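PDB 6GRH: microcin B17-processing protein McbB, which is needed to process the inactive microcin B17 precursor, McbA, into the active antibiotic peptide, and binds a zinc ion. Local coordinates for residues E19-N24 and L28-I33; V120-I125 and R248-L253. One frame throughout, in Å; residues are numbered along the deposited sequence.

Contact 1: E19-N24 and L28-I33; sequences EIISRN and LLITYI. With EDO (1,2-ethanediol), chain J.
I21 and L28 face each other as a hydrogen-bonded pair in an antiparallel beta hairpin, formed by strands 13-23 and 26-31. The evidence is the register: E19 with I30 and I21 with L28 are hydrogen-bonded pairs, whereas I20 and L29 form the non-hydrogen-bonded pair between them, their CA atoms only 4.5 Å apart. The segments 19-23 and 28-31 run at 155°, close to antiparallel. Two reciprocal pairs of backbone bonds close the ladder; I30 N to E19 O, at 2.8 Å, is nearly straight (172° at the hydrogen). An N-terminal antiparallel sheet with helices is consistent with the peptide-recognition domain of such processing enzymes, and I33, just past the second strand, makes backbone bonds to the chain of another protein.

E19, I21, L28 and I30 project from one face of the sheet. There I21 supplies the main bump: its CG1, between the backbone N and the carbonyl carbon (chi1 61°), sits 4.1 Å from L28 CB, and the extended CD1 carries on to I30 CD1, also at 4.1 Å, the branches crossing at a slant. The second subunit, another copy of this protein, covers this face, its M227 packing on I21 and L222 on L28. The carboxylate of E19 turns away from the hairpin partner: OE2 accepts from the backbone N of A233 of that second subunit and pairs with R51 of its own chain.

On the I20/L29 face each side chain reaches over the partner's backbone. I20 CD1 lies over the L28-L29 peptide, 3.7 Å from L28 O, and L29 CD1 reaches E19 O at the same distance; I38 of the next strand touches both residues. Past the strand, T31 OG1 accepts from I33 N at 3.0 Å, an ST turn.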
loop_
_atom_site.group_PDB
_atom_site.type_symbol
_atom_site.label_atom_id
_atom_site.label_comp_id
_atom_site.label_asym_id
_atom_site.label_seq_id
_atom_site.Cartn_x
_atom_site.Cartn_y
_atom_site.Cartn_z
ATOM N N GLU B 19 4.360 9.220 -41.119
ATOM C CA GLU B 19 4.080 10.208 -42.152
ATOM C C GLU B 19 5.126 10.083 -43.253
ATOM O O GLU B 19 6.261 9.657 -43.009
ATOM C CB GLU B 19 4.051 11.647 -41.608
ATOM C CG GLU B 19 3.000 11.961 -40.537
ATOM C CD GLU B 19 1.549 11.924 -41.026
ATOM O OE1 GLU B 19 1.270 12.212 -42.212
ATOM O OE2 GLU B 19 0.662 11.566 -40.215
ATOM N N ILE B 20 4.705 10.428 -44.473
ATOM C CA ILE B 20 5.556 10.445 -45.641
ATOM C C ILE B 20 5.365 11.846 -46.209
ATOM O O ILE B 20 4.286 12.161 -46.677
ATOM C CB ILE B 20 5.206 9.317 -46.655
ATOM C CG1 ILE B 20 6.027 9.441 -47.947
ATOM C CG2 ILE B 20 3.720 9.250 -47.030
ATOM C CD1 ILE B 20 7.452 8.972 -47.825
ATOM N N ILE B 21 6.402 12.678 -46.152
ATOM C CA ILE B 21 6.290 14.105 -46.548
ATOM C C ILE B 21 7.238 14.446 -47.688
ATOM O O ILE B 21 8.283 13.825 -47.831
ATOM C CB ILE B 21 6.504 15.059 -45.346
ATOM C CG1 ILE B 21 7.903 14.892 -44.739
ATOM C CG2 ILE B 21 5.434 14.793 -44.289
ATOM C CD1 ILE B 21 8.199 15.787 -43.548
ATOM N N SER B 22 6.861 15.438 -48.493
ATOM C CA SER B 22 7.588 15.782 -49.711
ATOM C C SER B 22 7.641 17.276 -49.940
ATOM O O SER B 22 6.678 17.980 -49.669
ATOM C CB SER B 22 6.934 15.140 -50.940
ATOM O OG SER B 22 6.946 13.731 -50.848
ATOM N N ARG B 23 8.782 17.744 -50.418
ATOM C CA ARG B 23 8.941 19.116 -50.855
ATOM C C ARG B 23 10.124 19.176 -51.819
ATOM O O ARG B 23 11.198 18.624 -51.521
ATOM C CB ARG B 23 9.180 20.027 -49.664
ATOM C CG ARG B 23 9.108 21.507 -49.995
ATOM C CD ARG B 23 9.935 22.317 -49.014
ATOM N NE ARG B 23 10.062 23.722 -49.402
ATOM C CZ ARG B 23 9.180 24.690 -49.132
ATOM N NH1 ARG B 23 8.051 24.442 -48.460
ATOM N NH2 ARG B 23 9.439 25.933 -49.543
ATOM N N ASN B 24 9.920 19.849 -52.961
ATOM C CA ASN B 24 10.892 19.887 -54.077
ATOM C C ASN B 24 11.131 18.441 -54.528
ATOM O O ASN B 24 10.163 17.723 -54.794
ATOM C CB ASN B 24 12.189 20.617 -53.673
ATOM N N LEU B 28 10.640 12.354 -47.211
ATOM C CA LEU B 28 11.042 11.758 -45.932
ATOM C C LEU B 28 9.899 10.921 -45.346
ATOM O O LEU B 28 8.751 11.364 -45.324
ATOM C CB LEU B 28 11.460 12.819 -44.915
ATOM C CG LEU B 28 12.557 13.823 -45.264
ATOM C CD1 LEU B 28 12.864 14.685 -44.050
ATOM C CD2 LEU B 28 13.840 13.169 -45.741
ATOM N N LEU B 29 10.272 9.724 -44.893
ATOM C CA LEU B 29 9.439 8.814 -44.142
ATOM C C LEU B 29 9.805 9.025 -42.680
ATOM O O LEU B 29 10.986 9.009 -42.351
ATOM C CB LEU B 29 9.766 7.367 -44.532
ATOM C CG LEU B 29 9.134 6.267 -43.678
ATOM C CD1 LEU B 29 7.636 6.307 -43.804
ATOM C CD2 LEU B 29 9.662 4.883 -43.972
ATOM N N ILE B 30 8.809 9.218 -41.830
ATOM C CA ILE B 30 9.018 9.306 -40.391
ATOM C C ILE B 30 8.043 8.373 -39.702
ATOM O O ILE B 30 6.829 8.532 -39.827
ATOM C CB ILE B 30 8.803 10.735 -39.867
ATOM C CG1 ILE B 30 9.610 11.738 -40.699
ATOM C CG2 ILE B 30 9.185 10.815 -38.396
ATOM C CD1 ILE B 30 9.142 13.167 -40.543
ATOM N N THR B 31 8.585 7.417 -38.946
ATOM C CA THR B 31 7.787 6.526 -38.138
ATOM C C THR B 31 8.171 6.670 -36.668
ATOM O O THR B 31 9.048 7.453 -36.315
ATOM C CB THR B 31 7.980 5.069 -38.569
ATOM O OG1 THR B 31 9.196 4.534 -38.025
ATOM C CG2 THR B 31 8.029 4.959 -40.115
ATOM N N TYR B 32 7.542 5.868 -35.822
ATOM C CA TYR B 32 7.954 5.793 -34.417
ATOM C C TYR B 32 9.349 5.194 -34.188
ATOM O O TYR B 32 10.000 5.479 -33.177
ATOM C CB TYR B 32 6.910 5.000 -33.643
ATOM C CG TYR B 32 5.614 5.725 -33.354
ATOM C CD1 TYR B 32 5.441 7.086 -33.614
ATOM C CD2 TYR B 32 4.575 5.056 -32.761
ATOM C CE1 TYR B 32 4.256 7.734 -33.314
ATOM C CE2 TYR B 32 3.378 5.698 -32.469
ATOM C CZ TYR B 32 3.238 7.038 -32.742
ATOM O OH TYR B 32 2.070 7.670 -32.429
ATOM N N ILE B 33 9.804 4.390 -35.136
ATOM C CA ILE B 33 11.052 3.657 -35.071
ATOM C C ILE B 33 12.191 4.382 -35.781
ATOM O O ILE B 33 13.307 4.391 -35.282
ATOM C CB ILE B 33 10.873 2.261 -35.706
ATOM C CG1 ILE B 33 9.724 1.511 -35.027
ATOM C CG2 ILE B 33 12.164 1.447 -35.720
ATOM C CD1 ILE B 33 9.886 1.320 -33.548
HETATM C C1 EDO J . -1.465 7.162 -33.288
HETATM O O1 EDO J . -0.662 6.181 -32.626
HETATM C C2 EDO J . -0.771 8.505 -33.147
HETATM O O2 EDO J . -1.666 9.574 -33.447
#

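Contact 2: V120-I125 and R248-L253; sequences VFVSHI and RRLQEL. With EDO (1,2-ethanediol), chain J.
The guanidinium groups of R248 and R249 flank, rather than make, the contact in which L250 and Q251 of the helix meet V120 and V122. R248 is engaged at its edge: Q251 OE1 accepts from R248 NH1 at 2.8 Å, only 1° out of the guanidinium plane, and O1 of a 1,2-ethanediol molecule lies near that plane too, 3.1 Å from R248 NH2. Q251 OE1, with the donor tilted 25° from the carbonyl plane, and, at NE, L274 O of the second subunit together limit how the R248 group can turn; the other end of the amide, NE2, donates to T256 O. R249 has L253 CD1 over the centre of one face, 4.0 Å above it. The carboxylate carbon of E252 lies at its edge, with OE1 slightly out of plane in a salt bridge of 2.7 Å to R249 NH1, while NH2 donates to F266 O.

Between the segments the meeting is purely apolar. V120 straddles the helix surface with its two methyls: CG2 presses on the backbone, 3.6 Å from Q251 CA, while CG1 (anti to the backbone N, chi1 171°) faces L250 CB at 4.1 Å. L250 CD1 completes the fit by meeting both V120 CG1 and V122 CG2, the latter at 4.1 Å; the side chain of L250 crosses each valine roughly at a right angle.

All four touching residues are buried, which places this contact in the core, between helix 236-254 and the loop residue V120 with V122, the first residue of strand 122-127, an outermost strand of the chain's mixed sheet. W115 of helix 111-115 packs on V120 and L250, and L250 also packs on S98, L140 and W142 of strands 97-102 and 139-144.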
loop_
_atom_site.group_PDB
_atom_site.type_symbol
_atom_site.label_atom_id
_atom_site.label_comp_id
_atom_site.label_asym_id
_atom_site.label_seq_id
_atom_site.Cartn_x
_atom_site.Cartn_y
_atom_site.Cartn_z
ATOM N N VAL B 120 -8.441 -1.666 -34.113
ATOM C CA VAL B 120 -9.498 -2.010 -33.169
ATOM C C VAL B 120 -10.806 -2.299 -33.910
ATOM O O VAL B 120 -11.301 -1.435 -34.603
ATOM C CB VAL B 120 -9.704 -0.860 -32.173
ATOM C CG1 VAL B 120 -10.948 -1.100 -31.322
ATOM C CG2 VAL B 120 -8.469 -0.733 -31.289
ATOM N N PHE B 121 -11.331 -3.514 -33.734
ATOM C CA PHE B 121 -12.617 -3.956 -34.320
ATOM C C PHE B 121 -13.736 -3.790 -33.289
ATOM O O PHE B 121 -13.822 -4.565 -32.332
ATOM C CB PHE B 121 -12.511 -5.417 -34.771
ATOM C CG PHE B 121 -13.783 -6.005 -35.398
ATOM C CD1 PHE B 121 -14.758 -5.210 -36.025
ATOM C CD2 PHE B 121 -13.971 -7.400 -35.390
ATOM C CE1 PHE B 121 -15.889 -5.789 -36.602
ATOM C CE2 PHE B 121 -15.100 -7.979 -35.955
ATOM C CZ PHE B 121 -16.067 -7.177 -36.571
ATOM N N VAL B 122 -14.535 -2.739 -33.449
ATOM C CA VAL B 122 -15.744 -2.546 -32.649
ATOM C C VAL B 122 -16.899 -2.775 -33.607
ATOM O O VAL B 122 -17.044 -2.020 -34.566
ATOM C CB VAL B 122 -15.852 -1.122 -32.085
ATOM C CG1 VAL B 122 -17.171 -0.936 -31.329
ATOM C CG2 VAL B 122 -14.664 -0.803 -31.198
ATOM N N SER B 123 -17.692 -3.818 -33.366
ATOM C CA SER B 123 -18.768 -4.188 -34.287
ATOM C C SER B 123 -19.998 -3.305 -34.146
ATOM O O SER B 123 -20.655 -3.030 -35.140
ATOM C CB SER B 123 -19.189 -5.653 -34.133
ATOM O OG SER B 123 -19.486 -5.949 -32.788
ATOM N N HIS B 124 -20.315 -2.877 -32.930
ATOM C CA HIS B 124 -21.540 -2.142 -32.675
ATOM C C HIS B 124 -21.362 -1.173 -31.531
ATOM O O HIS B 124 -20.667 -1.499 -30.566
ATOM C CB HIS B 124 -22.666 -3.097 -32.308
ATOM C CG HIS B 124 -23.065 -4.017 -33.414
ATOM N ND1 HIS B 124 -22.588 -5.309 -33.516
ATOM C CD2 HIS B 124 -23.872 -3.826 -34.485
ATOM C CE1 HIS B 124 -23.108 -5.880 -34.596
ATOM N NE2 HIS B 124 -23.893 -5.002 -35.196
ATOM N N ILE B 125 -21.986 -0.001 -31.661
ATOM C CA ILE B 125 -22.220 0.912 -30.554
ATOM C C ILE B 125 -23.675 0.727 -30.127
ATOM O O ILE B 125 -24.583 0.928 -30.914
ATOM C CB ILE B 125 -21.999 2.392 -30.942
ATOM C CG1 ILE B 125 -20.634 2.582 -31.607
ATOM C CG2 ILE B 125 -22.083 3.286 -29.696
ATOM C CD1 ILE B 125 -19.427 2.109 -30.812
ATOM N N ARG B 248 -7.138 3.703 -26.481
ATOM C CA ARG B 248 -5.857 3.100 -26.193
ATOM C C ARG B 248 -5.960 1.827 -25.391
ATOM O O ARG B 248 -5.206 0.897 -25.630
ATOM C CB ARG B 248 -4.903 4.057 -25.507
ATOM C CG ARG B 248 -4.448 5.161 -26.416
ATOM C CD ARG B 248 -3.752 4.635 -27.677
ATOM N NE ARG B 248 -2.952 5.698 -28.254
ATOM C CZ ARG B 248 -2.551 5.776 -29.511
ATOM N NH1 ARG B 248 -2.847 4.834 -30.407
ATOM N NH2 ARG B 248 -1.803 6.812 -29.865
ATOM N N ARG B 249 -6.923 1.769 -24.486
ATOM C CA ARG B 249 -7.139 0.557 -23.744
ATOM C C ARG B 249 -7.636 -0.590 -24.629
ATOM O O ARG B 249 -7.143 -1.715 -24.539
ATOM C CB ARG B 249 -8.041 0.840 -22.518
ATOM C CG ARG B 249 -8.191 -0.354 -21.610
ATOM C CD ARG B 249 -6.909 -0.603 -20.842
ATOM N NE ARG B 249 -7.055 -1.765 -19.988
ATOM C CZ ARG B 249 -6.254 -2.826 -19.941
ATOM N NH1 ARG B 249 -5.134 -2.914 -20.674
ATOM N NH2 ARG B 249 -6.565 -3.813 -19.101
ATOM N N LEU B 250 -8.600 -0.324 -25.482
ATOM C CA LEU B 250 -9.055 -1.322 -26.443
ATOM C C LEU B 250 -7.941 -1.758 -27.362
ATOM O O LEU B 250 -7.820 -2.948 -27.700
ATOM C CB LEU B 250 -10.231 -0.799 -27.286
ATOM C CG LEU B 250 -11.642 -0.953 -26.733
ATOM C CD1 LEU B 250 -12.613 -0.222 -27.641
ATOM C CD2 LEU B 250 -12.037 -2.417 -26.549
ATOM N N GLN B 251 -7.138 -0.781 -27.793
ATOM C CA GLN B 251 -5.985 -1.052 -28.636
ATOM C C GLN B 251 -4.995 -1.994 -27.956
ATOM O O GLN B 251 -4.568 -2.976 -28.582
ATOM C CB GLN B 251 -5.343 0.243 -29.086
ATOM C CG GLN B 251 -4.174 0.056 -30.032
ATOM C CD GLN B 251 -3.713 1.353 -30.660
ATOM O OE1 GLN B 251 -4.238 2.435 -30.366
ATOM N NE2 GLN B 251 -2.797 1.241 -31.602
ATOM N N GLU B 252 -4.695 -1.750 -26.667
ATOM C CA GLU B 252 -3.817 -2.627 -25.910
ATOM C C GLU B 252 -4.304 -4.058 -25.894
ATOM O O GLU B 252 -3.511 -4.988 -26.027
ATOM C CB GLU B 252 -3.700 -2.204 -24.436
ATOM C CG GLU B 252 -2.876 -0.984 -24.188
ATOM C CD GLU B 252 -3.031 -0.431 -22.757
ATOM O OE1 GLU B 252 -3.605 -1.111 -21.876
ATOM O OE2 GLU B 252 -2.566 0.710 -22.538
ATOM N N LEU B 253 -5.603 -4.216 -25.697
ATOM C CA LEU B 253 -6.225 -5.526 -25.502
ATOM C C LEU B 253 -6.495 -6.284 -26.795
ATOM O O LEU B 253 -6.263 -7.493 -26.835
ATOM C CB LEU B 253 -7.547 -5.390 -24.731
ATOM C CG LEU B 253 -7.381 -4.940 -23.261
ATOM C CD1 LEU B 253 -8.711 -4.456 -22.714
ATOM C CD2 LEU B 253 -6.831 -6.059 -22.408
HETATM C C1 EDO J . -1.465 7.162 -33.288
HETATM O O1 EDO J . -0.662 6.181 -32.626
HETATM C C2 EDO J . -0.771 8.505 -33.147
HETATM O O2 EDO J . -1.666 9.574 -33.447
#

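Contact 1 comes first along the chain, and its hairpin is complete before contact 2 begins. Their centres lie 28 Å apart. Contact 1 lies within the antiparallel sheet of strands 13-23 and 26-31, its centre about 28 Å from that of the chain; contact 2 joins helix 236-254 to the edge of the mixed sheet, its centre about 5 Å from the chain's. Contact 1 is local, whereas contact 2 unites segments more than 120 residues apart. The nearest atoms are about 5 Å apart without touching, yet a 1,2-ethanediol, probably from the crystallisation liquor, bridges Y32, R248 and A233 of the second subunit, so the two regions approach each other beside that subunit.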